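Local atomic coordinates of putative reductase (Peptoclostridium difficile, PDB entry 5J6C), a protein that probably catalyses FMN-dependent reduction of nitro compounds and may act on the antibiotic metronidazole. Residues Ile141-Arg146 against Tyr168-Ile173; Thr70-Val75 against Val105-Lys110; Arg37-Tyr42 against Glu181-Tyr186; Leu134-Cys139 against Ile176-Glu181. All coordinates share one frame; numbering follows the deposited sequence.

How the contacts relate
Contacts 1, 2 and 4 are strand pairings in one antiparallel sheet, ordered 71-76, 102-109, 168-177, 137-142; contact 3 joins two loops beside it. Contact 2 pairs the first two of these strands and closes along the chain before contacts 4 and 1 open. Contacts 4 and 1 zip strands 137-142 and 168-177 together at their two ends, with centres about 21 Å apart. Contact 3 has the longest span in sequence and encloses the other three; its centre is about 8 Å from that of contact 4, with which it shares E181. Contacts 1, 3 and 4 all touch one FMN; contacts 1 and 2, and contact 3 through Y186, meet the second subunit, so the sheet joins cofactor site and dimer interface.

Contact 1: Ile141-Arg146 against Tyr168-Ile173; sequences IQVRNR and YSVECI. With FMN (flavin mononucleotide), chain C.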
# COMPACT_ATOMS: atom_id res chain seq x y z
N ILE A 141 7.81 -8.70 -5.38
CA ILE A 141 9.01 -9.38 -4.90
C ILE A 141 9.56 -8.55 -3.75
O ILE A 141 10.04 -7.44 -3.96
CB ILE A 141 10.05 -9.55 -6.02
CG1 ILE A 141 9.46 -10.39 -7.16
CG2 ILE A 141 11.33 -10.19 -5.47
CD1 ILE A 141 10.35 -10.45 -8.35
N GLN A 142 9.47 -9.09 -2.52
CA GLN A 142 9.91 -8.35 -1.34
C GLN A 142 11.43 -8.18 -1.34
O GLN A 142 12.16 -9.15 -1.55
CB GLN A 142 9.45 -9.09 -0.08
CG GLN A 142 9.74 -8.37 1.22
CD GLN A 142 9.02 -7.03 1.33
OE1 GLN A 142 7.94 -6.85 0.78
NE2 GLN A 142 9.61 -6.09 2.06
N VAL A 143 11.90 -6.96 -1.07
CA VAL A 143 13.32 -6.65 -0.97
C VAL A 143 13.71 -6.18 0.43
O VAL A 143 14.65 -6.71 1.04
CB VAL A 143 13.75 -5.60 -2.03
CG1 VAL A 143 15.22 -5.20 -1.83
CG2 VAL A 143 13.52 -6.16 -3.44
N ARG A 144 13.00 -5.17 0.95
CA ARG A 144 13.28 -4.71 2.30
C ARG A 144 13.20 -5.88 3.28
O ARG A 144 12.30 -6.73 3.18
CB ARG A 144 12.28 -3.61 2.71
CG ARG A 144 12.68 -2.90 4.00
CD ARG A 144 11.59 -1.97 4.52
NE ARG A 144 10.42 -2.69 5.00
CZ ARG A 144 10.26 -3.10 6.26
NH1 ARG A 144 9.16 -3.75 6.61
NH2 ARG A 144 11.20 -2.85 7.16
N ASN A 145 14.16 -5.96 4.20
CA ASN A 145 14.22 -6.99 5.22
C ASN A 145 14.46 -8.38 4.64
O ASN A 145 14.20 -9.38 5.31
CB ASN A 145 12.94 -7.02 6.08
CG ASN A 145 12.92 -5.93 7.15
OD1 ASN A 145 13.87 -5.17 7.31
ND2 ASN A 145 11.81 -5.84 7.88
N ARG A 146 14.94 -8.46 3.41
CA ARG A 146 15.26 -9.72 2.76
C ARG A 146 16.74 -9.76 2.42
O ARG A 146 17.36 -8.73 2.14
CB ARG A 146 14.43 -9.92 1.49
CG ARG A 146 12.94 -10.07 1.78
CD ARG A 146 12.71 -11.27 2.71
NE ARG A 146 11.31 -11.43 3.10
CZ ARG A 146 10.81 -11.08 4.28
NH1 ARG A 146 11.60 -10.53 5.20
NH2 ARG A 146 9.52 -11.28 4.55
N TYR A 168 19.11 5.93 -1.07
CA TYR A 168 17.90 5.22 -1.43
C TYR A 168 17.90 3.82 -0.83
O TYR A 168 18.95 3.18 -0.68
CB TYR A 168 17.76 5.11 -2.95
CG TYR A 168 17.65 6.44 -3.63
CD1 TYR A 168 16.44 7.13 -3.63
CD2 TYR A 168 18.74 7.01 -4.28
CE1 TYR A 168 16.33 8.35 -4.24
CE2 TYR A 168 18.63 8.23 -4.90
CZ TYR A 168 17.42 8.90 -4.88
OH TYR A 168 17.29 10.11 -5.49
N SER A 169 16.70 3.34 -0.51
CA SER A 169 16.47 1.96 -0.12
C SER A 169 15.50 1.31 -1.10
O SER A 169 14.59 1.97 -1.62
CB SER A 169 15.91 1.90 1.31
OG SER A 169 15.78 0.56 1.73
N VAL A 170 15.67 0.01 -1.35
CA VAL A 170 14.83 -0.73 -2.28
C VAL A 170 13.72 -1.41 -1.51
O VAL A 170 13.98 -2.18 -0.58
CB VAL A 170 15.63 -1.76 -3.10
CG1 VAL A 170 14.72 -2.42 -4.13
CG2 VAL A 170 16.82 -1.09 -3.78
N GLU A 171 12.47 -1.12 -1.88
CA GLU A 171 11.32 -1.68 -1.19
C GLU A 171 10.94 -3.04 -1.75
O GLU A 171 10.83 -4.02 -1.01
CB GLU A 171 10.12 -0.72 -1.30
CG GLU A 171 8.80 -1.35 -0.87
CD GLU A 171 8.83 -1.87 0.56
OE1 GLU A 171 8.20 -2.91 0.84
OE2 GLU A 171 9.49 -1.25 1.41
N CYS A 172 10.78 -3.12 -3.07
CA CYS A 172 10.28 -4.33 -3.71
C CYS A 172 10.46 -4.17 -5.21
O CYS A 172 10.68 -3.06 -5.72
CB CYS A 172 8.80 -4.56 -3.38
SG CYS A 172 7.72 -3.22 -4.00
N ILE A 173 10.39 -5.30 -5.91
CA ILE A 173 10.30 -5.33 -7.37
C ILE A 173 8.91 -5.82 -7.75
O ILE A 173 8.42 -6.81 -7.19
CB ILE A 173 11.37 -6.24 -7.99
CG1 ILE A 173 12.74 -5.99 -7.33
CG2 ILE A 173 11.45 -6.02 -9.50
CD1 ILE A 173 13.85 -6.68 -8.04
N1 FMN C . 5.40 -13.41 -3.95
C2 FMN C . 6.60 -13.99 -4.31
O2 FMN C . 6.63 -14.92 -5.09
N3 FMN C . 7.79 -13.53 -3.78
C4 FMN C . 7.80 -12.49 -2.88
O4 FMN C . 8.85 -12.07 -2.39
C4A FMN C . 6.60 -11.92 -2.50
N5 FMN C . 6.63 -10.88 -1.60
C5A FMN C . 5.45 -10.27 -1.25
C6 FMN C . 5.50 -9.22 -0.34
C7 FMN C . 4.34 -8.59 0.03
C7M FMN C . 4.39 -7.45 1.00
C8 FMN C . 3.14 -9.01 -0.49
C8M FMN C . 1.89 -8.31 -0.09
C9 FMN C . 3.08 -10.05 -1.40
C9A FMN C . 4.25 -10.69 -1.78
N10 FMN C . 4.22 -11.75 -2.68
C10 FMN C . 5.40 -12.37 -3.05
C1' FMN C . 2.91 -12.21 -3.26
C2' FMN C . 2.13 -13.07 -2.26
O2' FMN C . 2.62 -14.40 -2.24
C3' FMN C . 0.64 -13.05 -2.60
O3' FMN C . 0.22 -11.71 -2.72
C4' FMN C . -0.22 -13.74 -1.54
O4' FMN C . 0.16 -15.09 -1.46
C5' FMN C . -1.71 -13.63 -1.89
O5' FMN C . -1.93 -14.32 -3.09
P FMN C . -2.49 -13.55 -4.39
O1P FMN C . -1.70 -12.27 -4.58
O2P FMN C . -2.35 -14.41 -5.62
O3P FMN C . -3.94 -13.21 -4.11
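One backbone carbonyl takes two consecutive N-H groups: V143 N and R144 N each lie 3.1 Å from E171 O and approach it from the same face of its plane. With the psi of V143 turned to -53°, this is the pattern of a classic beta bulge, at the end of an antiparallel pairing in which I141 N meets I173 O at 2.7 Å. V143 spreads over its neighbours, CG1 resting 3.6 Å from V170 CG1 while CG2 reaches toward I173. E171 bends at chi2 (58°) and brings OE2 to the edge of the R144 guanidinium, the carboxylate plane turned 28° from it. R144 NE is 4.0 Å from E171 OE2, a long salt bridge; the stronger partner of R144 is E118 of the second subunit. Glutamine suits its place because the amide serves both ways: Q142 NE2 makes an almost straight bond of 3.0 Å to R144 O and another to that E118, while OE1 accepts from W140. Q142 N donates to FMN O4 at 3.0 Å, helping to hold the flavin beside the strand end. I158 of helix 154-162 packs on V143 and I173, A120 of helix 116-133 touches E171, and I106 pairs strand 102-109 with 168-177.

Contact 2: Thr70-Val75 against Val105-Lys110; sequences TWEFIV and VIIADK
I107 lies against E72 in an uncommon conformation: its CG1 sits between the backbone N and the carbonyl carbon (chi1 69°), which sets I107 CG1 3.7 Å from E72 CB and closer still, 3.4 Å, to E72 O. From there the extended chain carries I107 CD1 to within 4.2 Å of I74 CD1, and I74 also packs on V105, its cross-strand neighbour. On the face of W71, F73 and A108, F73 and I106 run side by side, with I106 CG1 in the plane of the F73 ring at its edge, 3.9 Å from F73 CD1. An unusual chi1 of 30° turns the W71 indole so that F73 CZ lies over one of its faces, near the rim. The strands form a twisted antiparallel ladder, with E72 N and I107 O 2.7 Å apart, and the sheet runs on past strand 71-76 into a parallel strand of the second subunit, as in other nitroreductase dimers. Small A108 suits the tight non-hydrogen-bonded pair with W71, whose CA is 4.0 Å from A108 CA. The polar tips turn elsewhere: T70 OG1 to D119, D109 to K112, and E72 OE1 to H197 of the second subunit.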
# COMPACT_ATOMS: atom_id res chain seq x y z
N THR A 70 8.44 10.35 -1.61
CA THR A 70 9.81 9.88 -1.40
C THR A 70 10.25 8.84 -2.42
O THR A 70 11.45 8.59 -2.55
CB THR A 70 9.98 9.28 0.01
OG1 THR A 70 9.11 8.16 0.15
CG2 THR A 70 9.67 10.30 1.09
N TRP A 71 9.32 8.21 -3.13
CA TRP A 71 9.66 7.07 -3.97
C TRP A 71 10.29 7.50 -5.29
O TRP A 71 10.30 8.68 -5.66
CB TRP A 71 8.43 6.20 -4.23
CG TRP A 71 7.08 6.90 -4.26
CD1 TRP A 71 6.04 6.70 -3.40
CD2 TRP A 71 6.61 7.88 -5.21
NE1 TRP A 71 4.97 7.48 -3.74
CE2 TRP A 71 5.29 8.22 -4.85
CE3 TRP A 71 7.18 8.50 -6.32
CZ2 TRP A 71 4.53 9.15 -5.56
CZ3 TRP A 71 6.42 9.42 -7.03
CH2 TRP A 71 5.12 9.74 -6.64
N GLU A 72 10.87 6.52 -5.99
CA GLU A 72 11.27 6.61 -7.39
C GLU A 72 11.13 5.22 -8.00
O GLU A 72 11.12 4.21 -7.29
CB GLU A 72 12.72 7.10 -7.58
CG GLU A 72 13.14 8.19 -6.63
CD GLU A 72 13.93 9.28 -7.29
OE1 GLU A 72 14.12 9.22 -8.52
OE2 GLU A 72 14.36 10.21 -6.56
N PHE A 73 11.02 5.18 -9.32
CA PHE A 73 10.72 3.95 -10.04
C PHE A 73 11.80 3.69 -11.09
O PHE A 73 12.17 4.59 -11.85
CB PHE A 73 9.33 4.04 -10.66
CG PHE A 73 8.27 4.47 -9.68
CD1 PHE A 73 7.77 3.58 -8.74
CD2 PHE A 73 7.83 5.78 -9.65
CE1 PHE A 73 6.82 3.98 -7.80
CE2 PHE A 73 6.89 6.20 -8.73
CZ PHE A 73 6.37 5.30 -7.80
N ILE A 74 12.31 2.47 -11.10
CA ILE A 74 13.26 2.03 -12.11
C ILE A 74 12.55 0.98 -12.95
O ILE A 74 12.27 -0.14 -12.48
CB ILE A 74 14.55 1.49 -11.49
CG1 ILE A 74 15.14 2.52 -10.52
CG2 ILE A 74 15.56 1.15 -12.60
CD1 ILE A 74 16.39 2.03 -9.82
N VAL A 75 12.22 1.36 -14.18
CA VAL A 75 11.64 0.46 -15.15
C VAL A 75 12.74 -0.39 -15.77
O VAL A 75 13.73 0.14 -16.29
CB VAL A 75 10.89 1.26 -16.23
CG1 VAL A 75 10.33 0.34 -17.32
CG2 VAL A 75 9.81 2.12 -15.60
N VAL A 105 11.17 -1.59 -10.26
CA VAL A 105 11.79 -1.57 -8.94
C VAL A 105 11.37 -0.28 -8.25
O VAL A 105 11.56 0.81 -8.80
CB VAL A 105 13.32 -1.66 -9.06
CG1 VAL A 105 13.98 -1.68 -7.68
CG2 VAL A 105 13.70 -2.88 -9.88
N ILE A 106 10.76 -0.41 -7.06
CA ILE A 106 10.32 0.74 -6.26
C ILE A 106 11.38 1.04 -5.21
O ILE A 106 11.62 0.24 -4.29
CB ILE A 106 8.97 0.50 -5.59
CG1 ILE A 106 7.84 0.34 -6.61
CG2 ILE A 106 8.64 1.66 -4.70
CD1 ILE A 106 7.47 -1.07 -6.88
N ILE A 107 12.01 2.21 -5.32
CA ILE A 107 13.00 2.67 -4.36
C ILE A 107 12.46 3.94 -3.71
O ILE A 107 11.51 4.55 -4.19
CB ILE A 107 14.37 2.95 -5.01
CG1 ILE A 107 14.29 4.17 -5.94
CG2 ILE A 107 14.88 1.70 -5.73
CD1 ILE A 107 15.63 4.59 -6.56
N ALA A 108 13.07 4.32 -2.59
CA ALA A 108 12.61 5.48 -1.86
C ALA A 108 13.80 6.18 -1.21
O ALA A 108 14.72 5.52 -0.71
CB ALA A 108 11.58 5.11 -0.79
N ASP A 109 13.77 7.50 -1.24
CA ASP A 109 14.77 8.33 -0.56
C ASP A 109 14.51 8.23 0.94
O ASP A 109 13.61 8.89 1.47
CB ASP A 109 14.68 9.76 -1.07
CG ASP A 109 15.72 10.69 -0.44
OD1 ASP A 109 15.69 11.88 -0.80
OD2 ASP A 109 16.55 10.25 0.40
N LYS A 110 15.29 7.40 1.64
CA LYS A 110 15.01 7.12 3.05
C LYS A 110 15.43 8.24 3.99
O LYS A 110 15.08 8.20 5.17
CB LYS A 110 15.67 5.79 3.48
CG LYS A 110 17.19 5.76 3.48
CD LYS A 110 17.70 4.33 3.78
CE LYS A 110 19.19 4.30 4.14
NZ LYS A 110 20.11 4.45 2.97

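Contact 3: Arg37-Tyr42 against Glu181-Tyr186; sequences RSIRKY and EEKKAY. With FMN (flavin mononucleotide), chain C.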
# COMPACT_ATOMS: atom_id res chain seq x y z
N ARG A 37 -4.93 -11.89 -8.86
CA ARG A 37 -4.09 -12.96 -8.33
C ARG A 37 -2.65 -12.73 -8.77
O ARG A 37 -2.41 -12.28 -9.89
CB ARG A 37 -4.54 -14.35 -8.80
CG ARG A 37 -5.99 -14.69 -8.48
CD ARG A 37 -6.21 -14.79 -6.97
NE ARG A 37 -5.06 -15.40 -6.31
CZ ARG A 37 -4.83 -16.71 -6.26
NH1 ARG A 37 -5.68 -17.56 -6.81
NH2 ARG A 37 -3.74 -17.17 -5.64
N SER A 38 -1.70 -13.04 -7.90
CA SER A 38 -0.29 -12.87 -8.25
C SER A 38 0.12 -13.85 -9.35
O SER A 38 -0.20 -15.04 -9.30
CB SER A 38 0.61 -13.05 -7.03
OG SER A 38 0.39 -12.03 -6.07
N ILE A 39 0.84 -13.35 -10.34
CA ILE A 39 1.22 -14.13 -11.51
C ILE A 39 2.74 -14.20 -11.57
O ILE A 39 3.42 -13.17 -11.50
CB ILE A 39 0.63 -13.54 -12.80
CG1 ILE A 39 -0.90 -13.53 -12.73
CG2 ILE A 39 1.15 -14.28 -14.03
CD1 ILE A 39 -1.52 -14.91 -12.65
N ARG A 40 3.26 -15.42 -11.68
CA ARG A 40 4.70 -15.65 -11.73
C ARG A 40 5.12 -16.41 -12.98
O ARG A 40 6.29 -16.79 -13.10
CB ARG A 40 5.14 -16.41 -10.47
CG ARG A 40 4.63 -15.80 -9.14
CD ARG A 40 5.12 -16.58 -7.90
NE ARG A 40 4.70 -15.94 -6.65
CZ ARG A 40 3.46 -15.98 -6.17
NH1 ARG A 40 2.52 -16.65 -6.82
NH2 ARG A 40 3.16 -15.36 -5.03
N LYS A 41 4.20 -16.65 -13.92
CA LYS A 41 4.51 -17.27 -15.20
C LYS A 41 3.86 -16.46 -16.32
O LYS A 41 2.64 -16.22 -16.27
CB LYS A 41 4.04 -18.74 -15.23
CG LYS A 41 4.45 -19.51 -16.49
CD LYS A 41 3.97 -20.95 -16.45
CE LYS A 41 4.41 -21.73 -17.69
NZ LYS A 41 4.13 -23.19 -17.57
N TYR A 42 4.65 -16.03 -17.31
CA TYR A 42 4.22 -15.02 -18.27
C TYR A 42 4.39 -15.49 -19.72
O TYR A 42 5.31 -16.25 -20.04
CB TYR A 42 4.98 -13.69 -18.09
CG TYR A 42 5.07 -13.24 -16.65
CD1 TYR A 42 4.07 -12.46 -16.08
CD2 TYR A 42 6.17 -13.59 -15.86
CE1 TYR A 42 4.16 -12.04 -14.75
CE2 TYR A 42 6.26 -13.18 -14.53
CZ TYR A 42 5.25 -12.40 -13.99
OH TYR A 42 5.35 -12.00 -12.68
N GLU A 181 -0.48 -18.48 -16.68
CA GLU A 181 -0.95 -19.48 -15.74
C GLU A 181 -2.34 -19.10 -15.26
O GLU A 181 -2.68 -17.92 -15.17
CB GLU A 181 0.02 -19.64 -14.56
CG GLU A 181 0.34 -18.36 -13.82
CD GLU A 181 1.30 -18.60 -12.65
OE1 GLU A 181 1.77 -19.75 -12.49
OE2 GLU A 181 1.55 -17.66 -11.88
N GLU A 182 -3.14 -20.12 -14.98
CA GLU A 182 -4.51 -19.88 -14.57
C GLU A 182 -4.57 -19.78 -13.06
O GLU A 182 -3.87 -20.49 -12.35
CB GLU A 182 -5.45 -20.98 -15.07
CG GLU A 182 -5.20 -22.33 -14.44
CD GLU A 182 -6.35 -23.29 -14.65
OE1 GLU A 182 -7.15 -23.47 -13.71
OE2 GLU A 182 -6.46 -23.83 -15.77
N LYS A 183 -5.40 -18.86 -12.57
CA LYS A 183 -5.50 -18.61 -11.14
C LYS A 183 -6.95 -18.40 -10.77
O LYS A 183 -7.63 -17.57 -11.38
CB LYS A 183 -4.66 -17.39 -10.74
CG LYS A 183 -3.18 -17.62 -10.79
CD LYS A 183 -2.68 -18.28 -9.51
CE LYS A 183 -1.17 -18.44 -9.54
NZ LYS A 183 -0.62 -19.04 -8.27
N LYS A 184 -7.42 -19.13 -9.77
CA LYS A 184 -8.80 -19.00 -9.31
C LYS A 184 -9.05 -17.65 -8.65
O LYS A 184 -8.25 -17.17 -7.84
CB LYS A 184 -9.13 -20.11 -8.32
CG LYS A 184 -9.64 -21.38 -8.95
CD LYS A 184 -9.72 -22.53 -7.93
CE LYS A 184 -10.63 -22.20 -6.74
NZ LYS A 184 -9.95 -21.42 -5.65
N ALA A 185 -10.20 -17.06 -8.96
CA ALA A 185 -10.63 -15.83 -8.32
C ALA A 185 -11.05 -16.08 -6.87
O ALA A 185 -11.47 -17.18 -6.49
CB ALA A 185 -11.79 -15.20 -9.09
N TYR A 186 -10.94 -15.03 -6.06
CA TYR A 186 -11.33 -15.11 -4.66
C TYR A 186 -12.85 -15.20 -4.51
O TYR A 186 -13.61 -14.71 -5.35
CB TYR A 186 -10.79 -13.90 -3.89
CG TYR A 186 -9.31 -13.99 -3.53
CD1 TYR A 186 -8.86 -14.92 -2.59
CD2 TYR A 186 -8.38 -13.15 -4.11
CE1 TYR A 186 -7.51 -15.01 -2.26
CE2 TYR A 186 -7.04 -13.23 -3.79
CZ TYR A 186 -6.61 -14.17 -2.87
OH TYR A 186 -5.27 -14.24 -2.55
N1 FMN C . 5.40 -13.41 -3.95
C2 FMN C . 6.60 -13.99 -4.31
O2 FMN C . 6.63 -14.92 -5.09
N3 FMN C . 7.79 -13.53 -3.78
C4 FMN C . 7.80 -12.49 -2.88
O4 FMN C . 8.85 -12.07 -2.39
C4A FMN C . 6.60 -11.92 -2.50
N5 FMN C . 6.63 -10.88 -1.60
C5A FMN C . 5.45 -10.27 -1.25
C6 FMN C . 5.50 -9.22 -0.34
C7 FMN C . 4.34 -8.59 0.03
C7M FMN C . 4.39 -7.45 1.00
C8 FMN C . 3.14 -9.01 -0.49
C8M FMN C . 1.89 -8.31 -0.09
C9 FMN C . 3.08 -10.05 -1.40
C9A FMN C . 4.25 -10.69 -1.78
N10 FMN C . 4.22 -11.75 -2.68
C10 FMN C . 5.40 -12.37 -3.05
C1' FMN C . 2.91 -12.21 -3.26
C2' FMN C . 2.13 -13.07 -2.26
O2' FMN C . 2.62 -14.40 -2.24
C3' FMN C . 0.64 -13.05 -2.60
O3' FMN C . 0.22 -11.71 -2.72
C4' FMN C . -0.22 -13.74 -1.54
O4' FMN C . 0.16 -15.09 -1.46
C5' FMN C . -1.71 -13.63 -1.89
O5' FMN C . -1.93 -14.32 -3.09
P FMN C . -2.49 -13.55 -4.39
O1P FMN C . -1.70 -12.27 -4.58
O2P FMN C . -2.35 -14.41 -5.62
O3P FMN C . -3.94 -13.21 -4.11
O HOH W 1 -0.76 -16.47 -6.97
O HOH W 2 2.19 -18.05 -9.20
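The loops 37-42 and 181-186 run antiparallel without forming a ladder, the CA atoms of K41 and E181 standing 5.9 Å apart, and side chains bridge the gap. R37 is bent at chi2 (-65°) and again at chi3 (-38°), folding its guanidinium between loop and cofactor. R37 NH1 donates to a lone pair of K184 O at 2.8 Å, in the carbonyl plane, while R37 NE and NH2 both grip phosphate oxygen O2P of FMN; K183 CD lies over one face of the group, near its rim. Several in-plane donors make arginine apt for this double duty. S38 adds two bonds, S38 N to FMN O2P at 2.7 Å and S38 OG to FMN O1P at 2.6 Å, its short side chain fitting close against the phosphate. E181, extended beyond CG, receives R40 N at OE2, 2.8 Å away and almost perfectly straight (178°), from above the carboxylate plane. That bond steadies the backbone of R40, whose NE reaches FMN O2 at 2.7 Å and whose NH2 reaches FMN N1 at 3.2 Å. Two waters accept from both K183 NZ and R40 NH1, one passing the link on to FMN O2P and the other to E181 OE2. Such positive groups would help offset the phosphate charge, K183 through a water, and R40 beside N1 and O2 would probably stabilise negative charge on the reduced flavin.

Contact 4: Leu134-Cys139 against Ile176-Glu181; sequences LGLGSC and IGYSDE. With FMN (flavin mononucleotide), chain C.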
# COMPACT_ATOMS: atom_id res chain seq x y z
N LEU A 134 -5.35 -3.30 -16.81
CA LEU A 134 -4.92 -3.35 -18.20
C LEU A 134 -4.71 -4.77 -18.69
O LEU A 134 -4.08 -4.97 -19.73
CB LEU A 134 -3.63 -2.53 -18.38
CG LEU A 134 -3.72 -1.07 -17.95
CD1 LEU A 134 -2.33 -0.43 -17.97
CD2 LEU A 134 -4.69 -0.30 -18.85
N GLY A 135 -5.20 -5.76 -17.94
CA GLY A 135 -5.16 -7.14 -18.39
C GLY A 135 -3.83 -7.82 -18.22
O GLY A 135 -3.59 -8.86 -18.85
N LEU A 136 -2.94 -7.25 -17.42
CA LEU A 136 -1.64 -7.84 -17.14
C LEU A 136 -1.65 -8.48 -15.76
O LEU A 136 -2.46 -8.13 -14.89
CB LEU A 136 -0.53 -6.77 -17.22
CG LEU A 136 -0.27 -6.11 -18.58
CD1 LEU A 136 0.42 -4.76 -18.39
CD2 LEU A 136 0.57 -7.01 -19.49
N GLY A 137 -0.77 -9.46 -15.57
CA GLY A 137 -0.55 -10.03 -14.26
C GLY A 137 0.70 -9.44 -13.64
O GLY A 137 1.55 -8.88 -14.34
N SER A 138 0.82 -9.56 -12.32
CA SER A 138 2.02 -9.04 -11.66
C SER A 138 2.26 -9.80 -10.37
O SER A 138 1.40 -10.53 -9.87
CB SER A 138 1.90 -7.52 -11.41
OG SER A 138 1.02 -7.22 -10.34
N CYS A 139 3.47 -9.62 -9.82
CA CYS A 139 3.81 -10.21 -8.54
C CYS A 139 4.80 -9.33 -7.82
O CYS A 139 5.77 -8.84 -8.41
CB CYS A 139 4.39 -11.62 -8.70
SG CYS A 139 4.41 -12.45 -7.10
N ILE A 176 5.90 -7.72 -14.12
CA ILE A 176 4.67 -7.42 -14.86
C ILE A 176 4.71 -8.13 -16.21
O ILE A 176 5.77 -8.25 -16.82
CB ILE A 176 4.51 -5.89 -15.04
CG1 ILE A 176 4.57 -5.16 -13.69
CG2 ILE A 176 3.22 -5.54 -15.82
CD1 ILE A 176 4.52 -3.64 -13.80
N GLY A 177 3.56 -8.59 -16.67
CA GLY A 177 3.48 -9.20 -17.99
C GLY A 177 2.15 -9.89 -18.16
O GLY A 177 1.31 -9.93 -17.25
N TYR A 178 1.96 -10.43 -19.37
CA TYR A 178 0.75 -11.18 -19.69
C TYR A 178 0.82 -12.57 -19.07
O TYR A 178 1.82 -13.27 -19.22
CB TYR A 178 0.54 -11.27 -21.20
CG TYR A 178 0.13 -9.95 -21.79
CD1 TYR A 178 1.08 -9.09 -22.36
CD2 TYR A 178 -1.19 -9.53 -21.75
CE1 TYR A 178 0.70 -7.87 -22.90
CE2 TYR A 178 -1.57 -8.31 -22.28
CZ TYR A 178 -0.62 -7.48 -22.85
OH TYR A 178 -1.00 -6.26 -23.38
N SER A 179 -0.24 -12.95 -18.37
CA SER A 179 -0.22 -14.17 -17.58
C SER A 179 -0.18 -15.41 -18.46
O SER A 179 -0.86 -15.49 -19.48
CB SER A 179 -1.45 -14.22 -16.67
OG SER A 179 -1.56 -15.51 -16.08
N ASP A 180 0.62 -16.39 -18.04
CA ASP A 180 0.64 -17.69 -18.69
C ASP A 180 0.33 -18.80 -17.69
O ASP A 180 0.81 -19.93 -17.82
CB ASP A 180 1.98 -17.93 -19.39
CG ASP A 180 1.95 -19.11 -20.38
OD1 ASP A 180 2.99 -19.79 -20.49
OD2 ASP A 180 0.91 -19.35 -21.03
N GLU A 181 -0.48 -18.48 -16.68
CA GLU A 181 -0.95 -19.48 -15.74
C GLU A 181 -2.34 -19.10 -15.26
O GLU A 181 -2.68 -17.92 -15.17
CB GLU A 181 0.02 -19.64 -14.56
CG GLU A 181 0.34 -18.36 -13.82
CD GLU A 181 1.30 -18.60 -12.65
OE1 GLU A 181 1.77 -19.75 -12.49
OE2 GLU A 181 1.55 -17.66 -11.88
N1 FMN C . 5.40 -13.41 -3.95
C2 FMN C . 6.60 -13.99 -4.31
O2 FMN C . 6.63 -14.92 -5.09
N3 FMN C . 7.79 -13.53 -3.78
C4 FMN C . 7.80 -12.49 -2.88
O4 FMN C . 8.85 -12.07 -2.39
C4A FMN C . 6.60 -11.92 -2.50
N5 FMN C . 6.63 -10.88 -1.60
C5A FMN C . 5.45 -10.27 -1.25
C6 FMN C . 5.50 -9.22 -0.34
C7 FMN C . 4.34 -8.59 0.03
C7M FMN C . 4.39 -7.45 1.00
C8 FMN C . 3.14 -9.01 -0.49
C8M FMN C . 1.89 -8.31 -0.09
C9 FMN C . 3.08 -10.05 -1.40
C9A FMN C . 4.25 -10.69 -1.78
N10 FMN C . 4.22 -11.75 -2.68
C10 FMN C . 5.40 -12.37 -3.05
C1' FMN C . 2.91 -12.21 -3.26
C2' FMN C . 2.13 -13.07 -2.26
O2' FMN C . 2.62 -14.40 -2.24
C3' FMN C . 0.64 -13.05 -2.60
O3' FMN C . 0.22 -11.71 -2.72
C4' FMN C . -0.22 -13.74 -1.54
O4' FMN C . 0.16 -15.09 -1.46
C5' FMN C . -1.71 -13.63 -1.89
O5' FMN C . -1.93 -14.32 -3.09
P FMN C . -2.49 -13.55 -4.39
O1P FMN C . -1.70 -12.27 -4.58
O2P FMN C . -2.35 -14.41 -5.62
O3P FMN C . -3.94 -13.21 -4.11
O HOH W 3 -2.60 -11.16 -18.14
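L136 reaches across to three consecutive residues, I176, G177 and Y178. Its CB lies 3.7 Å from G177 O; CG, anti to the carbonyl carbon (chi1 -64°), then divides the chain toward two neighbours. L136 CD1 packs 3.9 Å from I176 CG2. L136 CD2 stands over the middle of the Y178 ring, 3.4 Å from its centroid and 7° off the normal, a CH-pi contact, and also meets G177 C at 3.5 Å. Beside it, G137 and G177 form an antiparallel hydrogen-bonded pair, with G137 N 2.7 Å from G177 O and G177 N 3.1 Å from G137 O. Lacking a side chain, G137 lets the 176-181 backbone lie close alongside, and the almost fully extended backbone of G177 suits glycine. G135, with positive phi, is the C-prime residue of the Schellman motif that ends helix 116-133. A water links the loops by donating to G135 O and accepting from S179 N. S179 OG in turn accepts from E181 N, an ST turn. Strand 137-142 carries C139 SG to 3.4 Å from FMN N1. The tyrosine thus divides its chemistry: its ring face supplies a greasy seat for L136, while Y178 OH is held by E48 and K51.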